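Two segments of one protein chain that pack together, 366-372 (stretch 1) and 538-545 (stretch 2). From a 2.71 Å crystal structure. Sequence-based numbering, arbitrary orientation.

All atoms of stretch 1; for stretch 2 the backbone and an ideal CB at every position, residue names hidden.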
ATOM      1  N   LEU A 366      23.113 -39.170   2.684  1.00 35.03           N
ATOM      2  CA  LEU A 366      23.484 -39.149   4.100  1.00 35.42           C
ATOM      3  C   LEU A 366      23.364 -37.768   4.731  1.00 30.06           C
ATOM      4  O   LEU A 366      23.570 -36.738   4.090  1.00 29.76           O
ATOM      5  CB  LEU A 366      24.923 -39.655   4.316  1.00 40.06           C
ATOM      6  CG  LEU A 366      25.413 -41.013   3.831  1.00 31.22           C
ATOM      7  CD1 LEU A 366      26.872 -41.123   4.195  1.00 42.55           C
ATOM      8  CD2 LEU A 366      24.635 -42.133   4.466  1.00 27.62           C
ATOM      9  N   HIS A 367      23.041 -37.773   6.011  1.00 29.28           N
ATOM     10  CA  HIS A 367      23.080 -36.570   6.819  1.00 33.05           C
ATOM     11  C   HIS A 367      23.961 -36.835   8.034  1.00 32.82           C
ATOM     12  O   HIS A 367      23.762 -37.817   8.761  1.00 32.36           O
ATOM     13  CB  HIS A 367      21.672 -36.115   7.236  1.00 29.70           C
ATOM     14  CG  HIS A 367      21.679 -34.898   8.110  1.00 30.46           C
ATOM     15  ND1 HIS A 367      21.785 -33.619   7.604  1.00 23.99           N
ATOM     16  CD2 HIS A 367      21.618 -34.768   9.458  1.00 33.14           C
ATOM     17  CE1 HIS A 367      21.781 -32.754   8.605  1.00 31.63           C
ATOM     18  NE2 HIS A 367      21.680 -33.425   9.742  1.00 27.21           N
ATOM     19  N   VAL A 368      24.971 -35.996   8.222  1.00 32.98           N
ATOM     20  CA  VAL A 368      25.947 -36.231   9.284  1.00 34.13           C
ATOM     21  C   VAL A 368      25.946 -35.107  10.288  1.00 29.43           C
ATOM     22  O   VAL A 368      26.047 -33.950   9.921  1.00 35.29           O
ATOM     23  CB  VAL A 368      27.390 -36.405   8.729  1.00 38.14           C
ATOM     24  CG1 VAL A 368      28.413 -36.406   9.864  1.00 36.23           C
ATOM     25  CG2 VAL A 368      27.495 -37.679   7.882  1.00 29.96           C
ATOM     26  N   ASP A 369      25.807 -35.453  11.558  1.00 31.97           N
ATOM     27  CA  ASP A 369      26.002 -34.480  12.620  1.00 33.20           C
ATOM     28  C   ASP A 369      27.274 -34.864  13.374  1.00 37.89           C
ATOM     29  O   ASP A 369      27.555 -36.054  13.581  1.00 39.89           O
ATOM     30  CB  ASP A 369      24.826 -34.463  13.603  1.00 37.54           C
ATOM     31  CG  ASP A 369      23.463 -34.252  12.924  1.00 38.23           C
ATOM     32  OD1 ASP A 369      23.402 -33.663  11.809  1.00 32.37           O
ATOM     33  OD2 ASP A 369      22.446 -34.669  13.549  1.00 32.22           O
ATOM     34  N   LEU A 370      28.029 -33.859  13.801  1.00 32.96           N
ATOM     35  CA  LEU A 370      29.299 -34.092  14.446  1.00 24.64           C
ATOM     36  C   LEU A 370      29.232 -33.694  15.904  1.00 29.93           C
ATOM     37  O   LEU A 370      28.880 -32.565  16.222  1.00 30.80           O
ATOM     38  CB  LEU A 370      30.354 -33.244  13.778  1.00 28.54           C
ATOM     39  CG  LEU A 370      31.767 -33.554  14.242  1.00 34.04           C
ATOM     40  CD1 LEU A 370      32.046 -35.041  14.068  1.00 32.56           C
ATOM     41  CD2 LEU A 370      32.765 -32.693  13.489  1.00 32.82           C
ATOM     42  N   ARG A 371      29.572 -34.614  16.800  1.00 33.27           N
ATOM     43  CA  ARG A 371      29.700 -34.238  18.203  1.00 34.79           C
ATOM     44  C   ARG A 371      31.134 -33.816  18.478  1.00 37.51           C
ATOM     45  O   ARG A 371      32.072 -34.593  18.263  1.00 38.68           O
ATOM     46  CB  ARG A 371      29.280 -35.344  19.164  1.00 35.26           C
ATOM     47  CG  ARG A 371      29.356 -34.890  20.615  1.00 36.43           C
ATOM     48  CD  ARG A 371      28.834 -35.943  21.551  1.00 40.67           C
ATOM     49  NE  ARG A 371      29.590 -37.172  21.401  1.00 49.40           N
ATOM     50  CZ  ARG A 371      30.749 -37.381  22.008  1.00 60.62           C
ATOM     51  NH1 ARG A 371      31.242 -36.447  22.816  1.00 52.57           N
ATOM     52  NH2 ARG A 371      31.405 -38.519  21.817  1.00 63.79           N
ATOM     53  N   ILE A 372      31.297 -32.563  18.892  1.00 33.62           N
ATOM     54  CA  ILE A 372      32.603 -32.005  19.203  1.00 34.65           C
ATOM     55  C   ILE A 372      33.085 -32.382  20.606  1.00 37.63           C
ATOM     56  O   ILE A 372      32.338 -32.244  21.581  1.00 38.82           O
ATOM     57  CB  ILE A 372      32.568 -30.474  19.082  1.00 32.90           C
ATOM     58  CG1 ILE A 372      32.383 -30.062  17.620  1.00 30.46           C
ATOM     59  CG2 ILE A 372      33.830 -29.852  19.671  1.00 34.92           C
ATOM     60  CD1 ILE A 372      33.387 -30.662  16.632  1.00 28.56           C
ATOM     61  N   UNK A 538      17.110 -29.022  19.515  1.00 22.14           N
ATOM     62  CA  UNK A 538      16.242 -30.115  19.147  1.00 21.42           C
ATOM     63  C   UNK A 538      16.798 -31.235  18.299  1.00 24.68           C
ATOM     64  O   UNK A 538      16.724 -32.402  18.704  1.00 27.80           O
ATOM     65  CB  UNK A 538      15.038 -29.528  18.408  1.00 21.42           C
ATOM     66  N   UNK A 539      17.345 -30.904  17.131  1.00 18.68           N
ATOM     67  CA  UNK A 539      17.778 -31.930  16.183  1.00 19.37           C
ATOM     68  C   UNK A 539      19.143 -32.561  16.550  1.00 25.08           C
ATOM     69  O   UNK A 539      19.672 -33.414  15.834  1.00 21.41           O
ATOM     70  CB  UNK A 539      17.854 -31.322  14.781  1.00 19.37           C
ATOM     71  N   UNK A 540      19.716 -32.109  17.658  1.00 27.10           N
ATOM     72  CA  UNK A 540      20.989 -32.632  18.145  1.00 28.59           C
ATOM     73  C   UNK A 540      20.748 -33.573  19.321  1.00 32.22           C
ATOM     74  O   UNK A 540      21.680 -33.928  20.062  1.00 32.80           O
ATOM     75  CB  UNK A 540      21.924 -31.492  18.553  1.00 28.59           C
ATOM     76  N   UNK A 541      19.480 -33.952  19.485  1.00 30.64           N
ATOM     77  CA  UNK A 541      19.047 -34.864  20.541  1.00 32.77           C
ATOM     78  C   UNK A 541      19.736 -36.226  20.404  1.00 32.46           C
ATOM     79  O   UNK A 541      19.849 -36.768  19.305  1.00 33.61           O
ATOM     80  CB  UNK A 541      17.527 -35.034  20.505  1.00 32.77           C
ATOM     81  N   UNK A 542      20.188 -36.772  21.529  1.00 37.41           N
ATOM     82  CA  UNK A 542      20.966 -38.003  21.540  1.00 38.69           C
ATOM     83  C   UNK A 542      22.461 -37.740  21.671  1.00 39.60           C
ATOM     84  O   UNK A 542      23.164 -38.423  22.415  1.00 43.36           O
ATOM     85  CB  UNK A 542      20.692 -38.805  20.267  1.00 38.69           C
ATOM     86  N   UNK A 543      22.941 -36.739  20.938  1.00 40.97           N
ATOM     87  CA  UNK A 543      24.354 -36.356  20.941  1.00 41.98           C
ATOM     88  C   UNK A 543      24.835 -35.793  22.276  1.00 45.97           C
ATOM     89  O   UNK A 543      25.965 -36.050  22.693  1.00 47.41           O
ATOM     90  CB  UNK A 543      24.605 -35.322  19.841  1.00 41.98           C
ATOM     91  N   UNK A 544      23.988 -35.035  22.957  1.00 39.09           N
ATOM     92  CA  UNK A 544      24.424 -34.422  24.203  1.00 38.74           C
ATOM     93  C   UNK A 544      23.553 -34.831  25.380  1.00 36.20           C
ATOM     94  O   UNK A 544      22.814 -34.004  25.919  1.00 34.34           O
ATOM     95  CB  UNK A 544      24.425 -32.898  24.065  1.00 38.74           C
ATOM     96  N   UNK A 545      23.663 -36.106  25.794  1.00 35.42           N
ATOM     97  CA  UNK A 545      22.837 -36.751  26.827  1.00 37.42           C
ATOM     98  C   UNK A 545      22.741 -35.848  28.041  1.00 38.15           C
ATOM     99  O   UNK A 545      21.686 -35.720  28.682  1.00 32.02           O
ATOM    100  CB  UNK A 545      23.411 -38.113  27.223  1.00 37.42           C
TER

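Stretch 1 runs as a β-strand from L366 to R371, and H367, D369 and R371 direct their CA-to-CB bonds toward stretch 2, while V368 and L370 point away. The offering is therefore an imidazole, a carboxylate and a long, partly aliphatic arginine.

Position 538 lies out of reach, and many residues would do; it is G538.

At position 539 the CA-to-CB bond points toward the strand, yet nothing of stretch 1 lies within 5.5 Å of the ideal CB. A long side chain is needed to cross the gap, and the carboxylate of D369 would favour lysine or arginine, although glutamine could also reach into this polar region. The residue is R539, whose extended chain (chi2 and chi3 both t) carries its guanidinium to the strand. NH1 of R539 forms a salt bridge with OD1 of D369 at 3.4 Å. The same NH1 lies 3.3 Å from NE2 of H367, near the plane of the imidazole, but the angle is too poor for a hydrogen bond.

Position 540 points sideways, and its CB has no neighbour in stretch 1. Small residues would fit, as would a large hydrophobic one. F540 turns its ring so that the end comes nearer, though it covers little of the strand.

Position 541 is out of reach and would tolerate many residues. T541 serves the local turn instead: its OG1 donates a very short 2.4 Å hydrogen bond to O of G538, and its N donates to the same oxygen at 3.3 Å.

The phi/psi of 100/-43 at position 542 would jam a CB against the preceding carbonyl oxygen, which by itself calls for glycine; G542 is found.

At position 543 the ideal CB points sideways and sits 4.6 Å from CD of R371. The methylenes of R371 and CB of D369 offer an apolar surface suited to leucine, isoleucine or methionine. L543 covers it, with its CD2 3.8 Å from CB of D369 and its CG 4.2 Å from CB of R371. Its backbone O also approaches CD of R371 at 3.1 Å.

Position 544 again points sideways, its CB beyond contact, so a medium or long apolar chain could reach the aliphatic part of R371. L544, at the N-cap position before a helix, brings its CD2 to 3.9 Å from CD of R371.

Position 545 is out of reach; its phi of -47 admits proline, among others, and P545 occupies it.

Stretch 2 (538-545) GRFTGLLP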
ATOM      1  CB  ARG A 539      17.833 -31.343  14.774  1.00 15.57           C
ATOM      2  CG  ARG A 539      18.958 -30.351  14.596  1.00 22.57           C
ATOM      3  CD  ARG A 539      19.381 -30.305  13.157  1.00 22.15           C
ATOM      4  NE  ARG A 539      20.377 -29.283  12.885  1.00 20.74           N
ATOM      5  CZ  ARG A 539      21.473 -29.515  12.161  1.00 27.80           C
ATOM      6  NH1 ARG A 539      21.706 -30.732  11.677  1.00 22.69           N
ATOM      7  NH2 ARG A 539      22.354 -28.542  11.941  1.00 34.40           N
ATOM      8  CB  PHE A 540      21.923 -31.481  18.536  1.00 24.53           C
ATOM      9  CG  PHE A 540      22.300 -30.597  17.375  1.00 28.51           C
ATOM     10  CD1 PHE A 540      22.988 -31.118  16.287  1.00 20.80           C
ATOM     11  CD2 PHE A 540      21.931 -29.258  17.352  1.00 24.19           C
ATOM     12  CE1 PHE A 540      23.318 -30.308  15.217  1.00 22.24           C
ATOM     13  CE2 PHE A 540      22.270 -28.444  16.290  1.00 19.92           C
ATOM     14  CZ  PHE A 540      22.962 -28.967  15.222  1.00 19.07           C
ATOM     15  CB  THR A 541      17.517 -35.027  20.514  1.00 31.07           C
ATOM     16  OG1 THR A 541      16.901 -33.747  20.725  1.00 27.28           O
ATOM     17  CG2 THR A 541      17.055 -35.988  21.592  1.00 28.99           C
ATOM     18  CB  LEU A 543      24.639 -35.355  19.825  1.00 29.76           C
ATOM     19  CG  LEU A 543      25.133 -36.005  18.546  1.00 33.93           C
ATOM     20  CD1 LEU A 543      24.351 -37.277  18.236  1.00 40.21           C
ATOM     21  CD2 LEU A 543      25.027 -35.022  17.399  1.00 29.66           C
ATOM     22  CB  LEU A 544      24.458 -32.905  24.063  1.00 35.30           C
ATOM     23  CG  LEU A 544      25.182 -32.414  22.817  1.00 38.86           C
ATOM     24  CD1 LEU A 544      25.120 -30.884  22.738  1.00 30.91           C
ATOM     25  CD2 LEU A 544      26.634 -32.938  22.802  1.00 34.29           C
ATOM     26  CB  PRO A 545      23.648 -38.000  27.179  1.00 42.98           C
ATOM     27  CG  PRO A 545      24.411 -38.307  25.941  1.00 43.77           C
ATOM     28  CD  PRO A 545      24.794 -36.961  25.395  1.00 37.72           C
TER
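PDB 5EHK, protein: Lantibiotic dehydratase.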